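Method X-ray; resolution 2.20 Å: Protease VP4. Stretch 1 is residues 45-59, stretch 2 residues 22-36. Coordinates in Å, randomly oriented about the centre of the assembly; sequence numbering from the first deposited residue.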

ATOM      1  N   SER A  45      11.939   1.122  -0.561  1.00  7.68           N
ATOM      2  CA  SER A  45      10.606   1.692  -0.322  1.00  8.40           C
ATOM      3  C   SER A  45      10.056   1.768  -1.730  1.00  8.12           C
ATOM      4  O   SER A  45      10.747   2.344  -2.691  1.00  8.49           O
ATOM      5  CB  SER A  45      10.795   3.155   0.191  1.00  8.70           C
ATOM      6  OG  SER A  45       9.614   3.688   0.552  1.00 10.81           O
ATOM      7  N   GLU A  46       8.824   1.313  -1.867  1.00  8.05           N
ATOM      8  CA  GLU A  46       8.130   1.186  -3.176  1.00 10.45           C
ATOM      9  C   GLU A  46       6.645   1.400  -2.917  1.00 10.24           C
ATOM     10  O   GLU A  46       6.172   1.002  -1.888  1.00 14.16           O
ATOM     11  CB  GLU A  46       8.167  -0.330  -3.465  1.00 11.44           C
ATOM     12  CG  GLU A  46       8.549  -0.741  -4.728  1.00 13.16           C
ATOM     13  CD  GLU A  46       8.951  -2.222  -4.689  1.00 13.86           C
ATOM     14  OE1 GLU A  46       9.536  -2.718  -3.666  1.00 16.53           O
ATOM     15  OE2 GLU A  46       8.677  -2.912  -5.688  1.00 15.32           O
ATOM     16  N   LEU A  47       5.841   1.756  -3.915  1.00 13.32           N
ATOM     17  CA  LEU A  47       4.352   1.518  -3.860  1.00 12.33           C
ATOM     18  C   LEU A  47       3.914   0.249  -4.424  1.00 12.31           C
ATOM     19  O   LEU A  47       4.532  -0.294  -5.293  1.00 16.29           O
ATOM     20  CB  LEU A  47       3.666   2.629  -4.595  1.00 11.71           C
ATOM     21  CG  LEU A  47       3.964   3.956  -3.872  1.00  8.95           C
ATOM     22  CD1 LEU A  47       3.225   4.978  -4.710  1.00 10.99           C
ATOM     23  CD2 LEU A  47       3.587   4.096  -2.424  1.00  6.43           C
ATOM     24  N   TYR A  48       2.850  -0.257  -3.861  1.00 15.20           N
ATOM     25  CA  TYR A  48       2.048  -1.378  -4.353  1.00 15.14           C
ATOM     26  C   TYR A  48       0.626  -0.870  -4.377  1.00 16.28           C
ATOM     27  O   TYR A  48       0.287   0.074  -3.648  1.00 19.65           O
ATOM     28  CB  TYR A  48       2.097  -2.603  -3.408  1.00 14.32           C
ATOM     29  CG  TYR A  48       3.337  -3.509  -3.451  1.00 13.52           C
ATOM     30  CD1 TYR A  48       4.640  -3.003  -3.412  1.00 13.51           C
ATOM     31  CD2 TYR A  48       3.189  -4.851  -3.490  1.00 18.82           C
ATOM     32  CE1 TYR A  48       5.761  -3.851  -3.440  1.00 16.59           C
ATOM     33  CE2 TYR A  48       4.287  -5.692  -3.544  1.00 10.45           C
ATOM     34  CZ  TYR A  48       5.553  -5.223  -3.527  1.00 13.15           C
ATOM     35  OH  TYR A  48       6.606  -6.238  -3.558  1.00 17.25           O
ATOM     36  N   ILE A  49      -0.181  -1.519  -5.161  1.00 15.02           N
ATOM     37  CA  ILE A  49      -1.580  -1.172  -5.317  1.00 17.29           C
ATOM     38  C   ILE A  49      -2.329  -2.353  -4.884  1.00 16.68           C
ATOM     39  O   ILE A  49      -1.915  -3.385  -5.272  1.00 18.63           O
ATOM     40  CB  ILE A  49      -2.038  -0.780  -6.724  1.00 16.67           C
ATOM     41  CG1 ILE A  49      -3.401  -0.066  -6.558  1.00 11.30           C
ATOM     42  CG2 ILE A  49      -2.016  -1.993  -7.785  1.00 20.06           C
ATOM     43  CD1 ILE A  49      -3.928   0.493  -7.749  1.00 16.25           C
ATOM     44  N   ALA A  50      -3.246  -2.198  -3.920  1.00 17.83           N
ATOM     45  CA  ALA A  50      -4.181  -3.287  -3.573  1.00 18.41           C
ATOM     46  C   ALA A  50      -5.416  -3.098  -4.497  1.00 18.39           C
ATOM     47  O   ALA A  50      -5.991  -1.937  -4.574  1.00 14.68           O
ATOM     48  CB  ALA A  50      -4.652  -3.115  -2.210  1.00 17.26           C
ATOM     49  N   VAL A  51      -5.825  -4.192  -5.145  1.00 16.55           N
ATOM     50  CA  VAL A  51      -7.109  -4.169  -6.025  1.00 16.51           C
ATOM     51  C   VAL A  51      -7.957  -5.294  -5.588  1.00 16.50           C
ATOM     52  O   VAL A  51      -7.472  -6.396  -5.314  1.00 17.24           O
ATOM     53  CB  VAL A  51      -6.767  -4.237  -7.567  1.00 15.76           C
ATOM     54  CG1 VAL A  51      -8.063  -3.764  -8.450  1.00 18.02           C
ATOM     55  CG2 VAL A  51      -5.715  -3.199  -7.820  1.00 10.03           C
ATOM     56  N   ARG A  52      -9.233  -5.030  -5.456  1.00 16.65           N
ATOM     57  CA  ARG A  52     -10.200  -6.163  -5.215  1.00 15.66           C
ATOM     58  C   ARG A  52     -10.373  -7.153  -6.380  1.00 16.14           C
ATOM     59  O   ARG A  52     -10.361  -6.810  -7.554  1.00 14.20           O
ATOM     60  CB  ARG A  52     -11.517  -5.669  -4.579  1.00 16.38           C
ATOM     61  CG  ARG A  52     -12.314  -4.545  -5.381  1.00 17.69           C
ATOM     62  CD  ARG A  52     -13.797  -4.432  -4.969  1.00 15.89           C
ATOM     63  NE  ARG A  52     -14.553  -3.464  -5.811  1.00 14.85           N
ATOM     64  CZ  ARG A  52     -14.551  -2.152  -5.633  1.00 17.35           C
ATOM     65  NH1 ARG A  52     -15.312  -1.458  -6.423  1.00 29.40           N
ATOM     66  NH2 ARG A  52     -13.739  -1.511  -4.751  1.00 17.16           N
ATOM     67  N   GLY A  53     -10.480  -8.407  -5.982  1.00 17.23           N
ATOM     68  CA  GLY A  53     -10.712  -9.618  -6.851  1.00 18.81           C
ATOM     69  C   GLY A  53      -9.321 -10.231  -7.016  1.00 18.32           C
ATOM     70  O   GLY A  53      -8.347  -9.782  -6.418  1.00 14.08           O
ATOM     71  N   ASP A  54      -9.235 -11.241  -7.865  1.00 19.31           N
ATOM     72  CA  ASP A  54      -7.986 -11.890  -8.091  1.00 18.57           C
ATOM     73  C   ASP A  54      -7.321 -11.537  -9.425  1.00 17.78           C
ATOM     74  O   ASP A  54      -7.846 -11.744 -10.484  1.00 16.18           O
ATOM     75  CB  ASP A  54      -8.038 -13.394  -7.646  1.00 23.89           C
ATOM     76  CG  ASP A  54      -8.161 -14.373  -8.781  1.00 23.69           C
ATOM     77  OD1 ASP A  54      -8.550 -13.902  -9.852  1.00 36.51           O
ATOM     78  OD2 ASP A  54      -8.018 -15.599  -8.595  1.00 24.92           O
ATOM     79  N   HIS A  55      -6.167 -10.888  -9.306  1.00 18.28           N
ATOM     80  CA  HIS A  55      -5.368 -10.356 -10.431  1.00 18.36           C
ATOM     81  C   HIS A  55      -4.056 -10.974 -10.358  1.00 18.94           C
ATOM     82  O   HIS A  55      -3.040 -10.354 -10.698  1.00 19.39           O
ATOM     83  CB  HIS A  55      -5.238  -8.824 -10.387  1.00 20.37           C
ATOM     84  CG  HIS A  55      -6.565  -8.108 -10.239  1.00 18.98           C
ATOM     85  ND1 HIS A  55      -7.318  -7.690 -11.323  1.00 24.60           N
ATOM     86  CD2 HIS A  55      -7.290  -7.799  -9.144  1.00 16.46           C
ATOM     87  CE1 HIS A  55      -8.439  -7.115 -10.897  1.00 24.31           C
ATOM     88  NE2 HIS A  55      -8.469  -7.209  -9.578  1.00 21.85           N
ATOM     89  N   ARG A  56      -4.093 -12.223  -9.891  1.00 18.14           N
ATOM     90  CA  ARG A  56      -2.980 -13.199  -9.919  1.00 18.96           C
ATOM     91  C   ARG A  56      -2.238 -13.185 -11.289  1.00 19.40           C
ATOM     92  O   ARG A  56      -0.967 -13.281 -11.364  1.00 20.32           O
ATOM     93  CB  ARG A  56      -3.505 -14.573  -9.553  1.00 14.18           C
ATOM     94  CG  ARG A  56      -3.810 -14.573  -8.106  1.00 24.19           C
ATOM     95  CD  ARG A  56      -4.627 -15.793  -7.557  1.00 27.44           C
ATOM     96  NE  ARG A  56      -3.641 -16.683  -6.960  1.00 30.39           N
ATOM     97  CZ  ARG A  56      -3.882 -17.996  -6.769  1.00 34.25           C
ATOM     98  NH1 ARG A  56      -5.125 -18.458  -7.053  1.00 15.10           N
ATOM     99  NH2 ARG A  56      -2.887 -18.814  -6.321  1.00 26.52           N
ATOM    100  N   ASP A  57      -3.021 -13.033 -12.357  1.00 18.12           N
ATOM    101  CA  ASP A  57      -2.434 -13.049 -13.715  1.00 19.92           C
ATOM    102  C   ASP A  57      -1.445 -11.964 -13.950  1.00 18.24           C
ATOM    103  O   ASP A  57      -0.834 -11.936 -14.987  1.00 18.30           O
ATOM    104  CB  ASP A  57      -3.468 -12.863 -14.819  1.00 20.93           C
ATOM    105  CG  ASP A  57      -4.376 -11.667 -14.611  1.00 21.44           C
ATOM    106  OD1 ASP A  57      -5.001 -11.611 -13.565  1.00 23.64           O
ATOM    107  OD2 ASP A  57      -4.473 -10.811 -15.508  1.00 25.97           O
ATOM    108  N   LEU A  58      -1.415 -11.017 -13.024  1.00 17.70           N
ATOM    109  CA  LEU A  58      -0.635  -9.790 -13.119  1.00 17.91           C
ATOM    110  C   LEU A  58       0.594  -9.853 -12.165  1.00 19.38           C
ATOM    111  O   LEU A  58       1.544  -9.040 -12.314  1.00 18.82           O
ATOM    112  CB  LEU A  58      -1.469  -8.583 -12.785  1.00 15.61           C
ATOM    113  CG  LEU A  58      -2.381  -7.948 -13.849  1.00 20.40           C
ATOM    114  CD1 LEU A  58      -3.118  -6.806 -13.187  1.00 11.55           C
ATOM    115  CD2 LEU A  58      -1.775  -7.536 -15.202  1.00 13.68           C
HETATM  116  N   MSE A  59       0.561 -10.817 -11.221  1.00 19.92           N
HETATM  117  CA  MSE A  59       1.680 -11.110 -10.312  1.00 22.69           C
HETATM  118  C   MSE A  59       2.797 -11.827 -10.976  1.00 21.68           C
HETATM  119  O   MSE A  59       2.529 -12.665 -11.871  1.00 22.86           O
HETATM  120  CB  MSE A  59       1.206 -12.045  -9.223  1.00 20.35           C
HETATM  121  CG  MSE A  59       0.123 -11.311  -8.324  1.00 27.14           C
HETATM  122 SE   MSE A  59      -0.664 -12.335  -6.976  1.00 34.45          SE
HETATM  123  CE  MSE A  59       0.729 -12.212  -5.710  1.00 30.42           C
TER
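Stretch 2 22-36: SRIVHFTDGALFPVV

Stretch 2 lies on stretch 1 as an antiparallel neighbour in a sheet, with a loop and a second strand carrying the contact onward. Strand 31-36 pairs with strand 45-52; their N-to-C directions make an angle of 143°, and the axes approach to 4.6 Å. The register is simple: Ser-45 faces Val-36, Leu-47 faces Pro-34, Ile-49 faces Leu-32 and Ala-50 faces Ala-31. Strand 22-27 then runs past the far end of stretch 1, where residues 56-58 form a 3-10 segment.

The backbone ladder has three reciprocal rungs. Ala-31 N donates to Ala-50 O at 2.8 Å and Ala-50 N to Ala-31 O at 2.7 Å; Phe-33 N reaches Tyr-48 O at 3.0 Å and Tyr-48 N reaches Phe-33 O at 3.1 Å. In the third, Val-35 N to Glu-46 O is 2.8 Å, while the return bond from Glu-46 N to Val-35 O, 3.0 Å, is weak. Pro-34 has no amide hydrogen, yet costs the ladder nothing: it sits in a non-hydrogen-bonded pair. A water also joins Val-35 O (3.0 Å from the water) to Glu-46 OE1 (2.7 Å).

Alternation sorts the side chains. On the face carrying Glu-46, Tyr-48, Ala-50, Ala-31, Phe-33 and Val-35, aromatic rings receive aliphatic carbons: Tyr-48 CB lies over the Phe-33 ring, 3.6 Å from Phe-33 CZ, and Val-35 CG2 lies over the Tyr-48 ring, 3.4 Å from Tyr-48 CD1. Small Ala-50 accompanies the large phenyl group, its CB 3.9 Å from Phe-33 CE2. On the other face, with Ser-45, Leu-47, Ile-49, Leu-32, Pro-34 and Val-36, the packing past Ser-45 is aliphatic, with Ile-49 CB 3.9 Å from Leu-32 CD2 and Leu-47 CD2 4.2 Å from Pro-34 CB.

Gly-30 lets the chain come close beyond the ladder. Its CA is 2.9 Å from Ala-50 O, and a CB there would clash with Ile-49 CD1; its backbone angles independently call for glycine.

Phe-27 anchors the second strand. Val-51 CG2 sits over its ring, 4.1 Å from the centroid, Leu-58 CD1 is 3.8 Å from Phe-27 CZ, and the phenyl edge points toward the face of His-55. Farther along, Leu-58 CD2 packs 4.0 Å from Val-25 CG1 and covers one face of the Arg-23 guanidinium, 3.6 Å from Arg-23 NE.

The polar contact at Asp-29 is indirect. Its OD2 stands 4.2 Å from Arg-52 NE, well out of the guanidinium plane, so charge alone relates them; a water bridges Asp-29 OD2 (2.7 Å from the water) and Arg-52 O (2.8 Å).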

ATOM      1  N   SER A  22       7.443  -4.494 -17.145  1.00 19.18           N
ATOM      2  CA  SER A  22       6.433  -3.462 -17.158  1.00 21.67           C
ATOM      3  C   SER A  22       5.173  -3.527 -18.036  1.00 22.70           C
ATOM      4  O   SER A  22       5.281  -3.363 -19.270  1.00 25.10           O
ATOM      5  CB  SER A  22       7.142  -2.157 -17.562  1.00 22.42           C
ATOM      6  OG  SER A  22       6.299  -1.037 -17.402  1.00 22.57           O
ATOM      7  N   ARG A  23       3.954  -3.616 -17.422  1.00 24.42           N
ATOM      8  CA  ARG A  23       2.715  -3.404 -18.196  1.00 21.70           C
ATOM      9  C   ARG A  23       1.786  -2.317 -17.668  1.00 21.95           C
ATOM     10  O   ARG A  23       1.406  -2.315 -16.499  1.00 21.90           O
ATOM     11  CB  ARG A  23       1.953  -4.677 -18.333  1.00 21.99           C
ATOM     12  CG  ARG A  23       2.426  -5.753 -17.428  1.00 23.34           C
ATOM     13  CD  ARG A  23       1.630  -7.020 -17.793  1.00 28.39           C
ATOM     14  NE  ARG A  23       0.222  -6.692 -18.097  1.00 23.10           N
ATOM     15  CZ  ARG A  23      -0.570  -7.501 -18.778  1.00 27.81           C
ATOM     16  NH1 ARG A  23      -0.091  -8.710 -19.172  1.00 19.82           N
ATOM     17  NH2 ARG A  23      -1.818  -7.125 -19.072  1.00 24.92           N
ATOM     18  N   ILE A  24       1.483  -1.347 -18.524  1.00 20.19           N
ATOM     19  CA  ILE A  24       0.439  -0.419 -18.252  1.00 20.51           C
ATOM     20  C   ILE A  24      -0.917  -1.215 -18.136  1.00 20.99           C
ATOM     21  O   ILE A  24      -1.296  -1.930 -19.028  1.00 19.81           O
ATOM     22  CB  ILE A  24       0.419   0.779 -19.296  1.00 19.64           C
ATOM     23  CG1 ILE A  24       1.840   1.340 -19.589  1.00 20.89           C
ATOM     24  CG2 ILE A  24      -0.347   1.986 -18.767  1.00 17.63           C
ATOM     25  CD1 ILE A  24       2.904   1.000 -18.566  1.00 19.42           C
ATOM     26  N   VAL A  25      -1.600  -1.127 -16.987  1.00 22.32           N
ATOM     27  CA  VAL A  25      -2.952  -1.647 -16.928  1.00 22.22           C
ATOM     28  C   VAL A  25      -3.856  -0.583 -16.360  1.00 22.73           C
ATOM     29  O   VAL A  25      -3.470   0.302 -15.530  1.00 18.64           O
ATOM     30  CB  VAL A  25      -3.148  -3.102 -16.248  1.00 22.84           C
ATOM     31  CG1 VAL A  25      -1.987  -3.597 -15.468  1.00 20.65           C
ATOM     32  CG2 VAL A  25      -4.602  -3.328 -15.533  1.00 23.11           C
ATOM     33  N   HIS A  26      -5.081  -0.699 -16.836  1.00 22.01           N
ATOM     34  CA  HIS A  26      -6.067   0.286 -16.548  1.00 22.62           C
ATOM     35  C   HIS A  26      -6.897  -0.320 -15.417  1.00 22.65           C
ATOM     36  O   HIS A  26      -7.444  -1.446 -15.541  1.00 24.22           O
ATOM     37  CB  HIS A  26      -6.917   0.596 -17.763  1.00 21.67           C
ATOM     38  CG  HIS A  26      -8.024   1.497 -17.424  1.00 24.61           C
ATOM     39  ND1 HIS A  26      -7.804   2.750 -16.885  1.00 23.39           N
ATOM     40  CD2 HIS A  26      -9.367   1.310 -17.435  1.00 30.52           C
ATOM     41  CE1 HIS A  26      -8.971   3.313 -16.621  1.00 30.20           C
ATOM     42  NE2 HIS A  26      -9.936   2.460 -16.945  1.00 33.83           N
ATOM     43  N   PHE A  27      -6.948   0.425 -14.301  1.00 21.68           N
ATOM     44  CA  PHE A  27      -7.698   0.061 -13.128  1.00 19.32           C
ATOM     45  C   PHE A  27      -8.719   1.175 -12.917  1.00 19.07           C
ATOM     46  O   PHE A  27      -8.407   2.402 -12.870  1.00 16.66           O
ATOM     47  CB  PHE A  27      -6.763   0.019 -11.890  1.00 18.04           C
ATOM     48  CG  PHE A  27      -5.926  -1.216 -11.829  1.00 17.30           C
ATOM     49  CD1 PHE A  27      -4.539  -1.141 -11.946  1.00 19.23           C
ATOM     50  CD2 PHE A  27      -6.493  -2.480 -11.687  1.00 13.55           C
ATOM     51  CE1 PHE A  27      -3.744  -2.325 -11.919  1.00 16.94           C
ATOM     52  CE2 PHE A  27      -5.674  -3.636 -11.677  1.00 19.09           C
ATOM     53  CZ  PHE A  27      -4.322  -3.519 -11.747  1.00 16.63           C
ATOM     54  N   THR A  28      -9.938   0.729 -12.723  1.00 17.88           N
ATOM     55  CA  THR A  28     -10.997   1.602 -12.351  1.00 15.56           C
ATOM     56  C   THR A  28     -11.092   1.756 -10.813  1.00 15.82           C
ATOM     57  O   THR A  28     -11.865   2.569 -10.304  1.00 16.20           O
ATOM     58  CB  THR A  28     -12.335   1.051 -12.896  1.00 15.43           C
ATOM     59  OG1 THR A  28     -12.510  -0.288 -12.437  1.00 16.41           O
ATOM     60  CG2 THR A  28     -12.372   1.126 -14.406  1.00 13.59           C
ATOM     61  N   ASP A  29     -10.275   1.022 -10.071  1.00 13.71           N
ATOM     62  CA  ASP A  29     -10.295   0.989  -8.609  1.00 11.71           C
ATOM     63  C   ASP A  29      -9.064   0.316  -8.030  1.00  9.83           C
ATOM     64  O   ASP A  29      -8.508  -0.482  -8.682  1.00  9.99           O
ATOM     65  CB  ASP A  29     -11.631   0.294  -8.050  1.00  9.43           C
ATOM     66  CG  ASP A  29     -12.028  -1.016  -8.790  1.00 11.96           C
ATOM     67  OD1 ASP A  29     -12.806  -0.941  -9.738  1.00 21.71           O
ATOM     68  OD2 ASP A  29     -11.632  -2.155  -8.472  1.00 18.24           O
ATOM     69  N   GLY A  30      -8.728   0.522  -6.737  1.00  9.88           N
ATOM     70  CA  GLY A  30      -7.489   0.061  -6.143  1.00  8.00           C
ATOM     71  C   GLY A  30      -7.005   1.124  -5.169  1.00  9.31           C
ATOM     72  O   GLY A  30      -7.471   2.211  -5.210  1.00  8.74           O
ATOM     73  N   ALA A  31      -6.116   0.801  -4.219  1.00  8.90           N
ATOM     74  CA  ALA A  31      -5.571   1.816  -3.336  1.00  6.77           C
ATOM     75  C   ALA A  31      -4.077   1.538  -3.191  1.00  8.16           C
ATOM     76  O   ALA A  31      -3.650   0.347  -3.150  1.00  9.64           O
ATOM     77  CB  ALA A  31      -6.258   1.841  -2.008  1.00  7.34           C
ATOM     78  N   LEU A  32      -3.304   2.614  -3.164  1.00  6.92           N
ATOM     79  CA  LEU A  32      -1.844   2.583  -2.976  1.00  8.63           C
ATOM     80  C   LEU A  32      -1.464   2.621  -1.557  1.00  7.16           C
ATOM     81  O   LEU A  32      -2.074   3.338  -0.728  1.00  5.02           O
ATOM     82  CB  LEU A  32      -1.140   3.787  -3.704  1.00  6.76           C
ATOM     83  CG  LEU A  32      -1.397   3.714  -5.221  1.00 10.34           C
ATOM     84  CD1 LEU A  32      -1.291   5.178  -5.816  1.00  7.97           C
ATOM     85  CD2 LEU A  32      -0.431   2.682  -6.107  1.00  7.55           C
ATOM     86  N   PHE A  33      -0.378   1.883  -1.292  1.00  6.68           N
ATOM     87  CA  PHE A  33       0.224   1.856  -0.012  1.00  7.10           C
ATOM     88  C   PHE A  33       1.796   1.622  -0.182  1.00  6.97           C
ATOM     89  O   PHE A  33       2.188   1.175  -1.208  1.00  7.42           O
ATOM     90  CB  PHE A  33      -0.350   0.753   0.828  1.00  6.56           C
ATOM     91  CG  PHE A  33      -0.153  -0.676   0.256  1.00  4.47           C
ATOM     92  CD1 PHE A  33       0.799  -1.552   0.825  1.00  2.00           C
ATOM     93  CD2 PHE A  33      -1.081  -1.207  -0.718  1.00  3.51           C
ATOM     94  CE1 PHE A  33       0.946  -2.892   0.330  1.00  4.84           C
ATOM     95  CE2 PHE A  33      -0.961  -2.547  -1.170  1.00 10.27           C
ATOM     96  CZ  PHE A  33      -0.007  -3.402  -0.630  1.00  5.80           C
ATOM     97  N   PRO A  34       2.632   2.040   0.813  1.00  6.29           N
ATOM     98  CA  PRO A  34       4.068   1.814   0.796  1.00  6.85           C
ATOM     99  C   PRO A  34       4.531   0.575   1.380  1.00  6.74           C
ATOM    100  O   PRO A  34       3.859   0.021   2.256  1.00  6.72           O
ATOM    101  CB  PRO A  34       4.615   3.055   1.464  1.00  7.35           C
ATOM    102  CG  PRO A  34       3.608   3.250   2.511  1.00  7.49           C
ATOM    103  CD  PRO A  34       2.276   3.038   1.829  1.00  6.14           C
ATOM    104  N   VAL A  35       5.582   0.026   0.707  1.00  8.57           N
ATOM    105  CA  VAL A  35       6.169  -1.243   1.075  1.00  7.22           C
ATOM    106  C   VAL A  35       7.685  -1.097   1.284  1.00  9.61           C
ATOM    107  O   VAL A  35       8.425  -0.721   0.342  1.00  6.86           O
ATOM    108  CB  VAL A  35       5.933  -2.333   0.088  1.00  8.76           C
ATOM    109  CG1 VAL A  35       6.745  -3.706   0.578  1.00  3.23           C
ATOM    110  CG2 VAL A  35       4.451  -2.649   0.014  1.00 10.24           C
ATOM    111  N   VAL A  36       8.137  -1.375   2.530  1.00 10.46           N
ATOM    112  CA  VAL A  36       9.560  -1.166   2.825  1.00 10.71           C
ATOM    113  C   VAL A  36      10.190  -2.607   3.108  1.00 12.44           C
ATOM    114  O   VAL A  36       9.489  -3.549   3.597  1.00 14.40           O
ATOM    115  CB  VAL A  36       9.772  -0.158   3.972  1.00  9.50           C
ATOM    116  CG1 VAL A  36       9.050   1.163   3.755  1.00  5.21           C
ATOM    117  CG2 VAL A  36       9.402  -0.755   5.333  1.00  9.19           C
TER
HETATM  118  O   HOH W   1     -11.549  -4.765  -9.105  1.00 29.57           O
HETATM  119  O   HOH W   2      10.100  -2.722  -1.036  1.00 23.44           O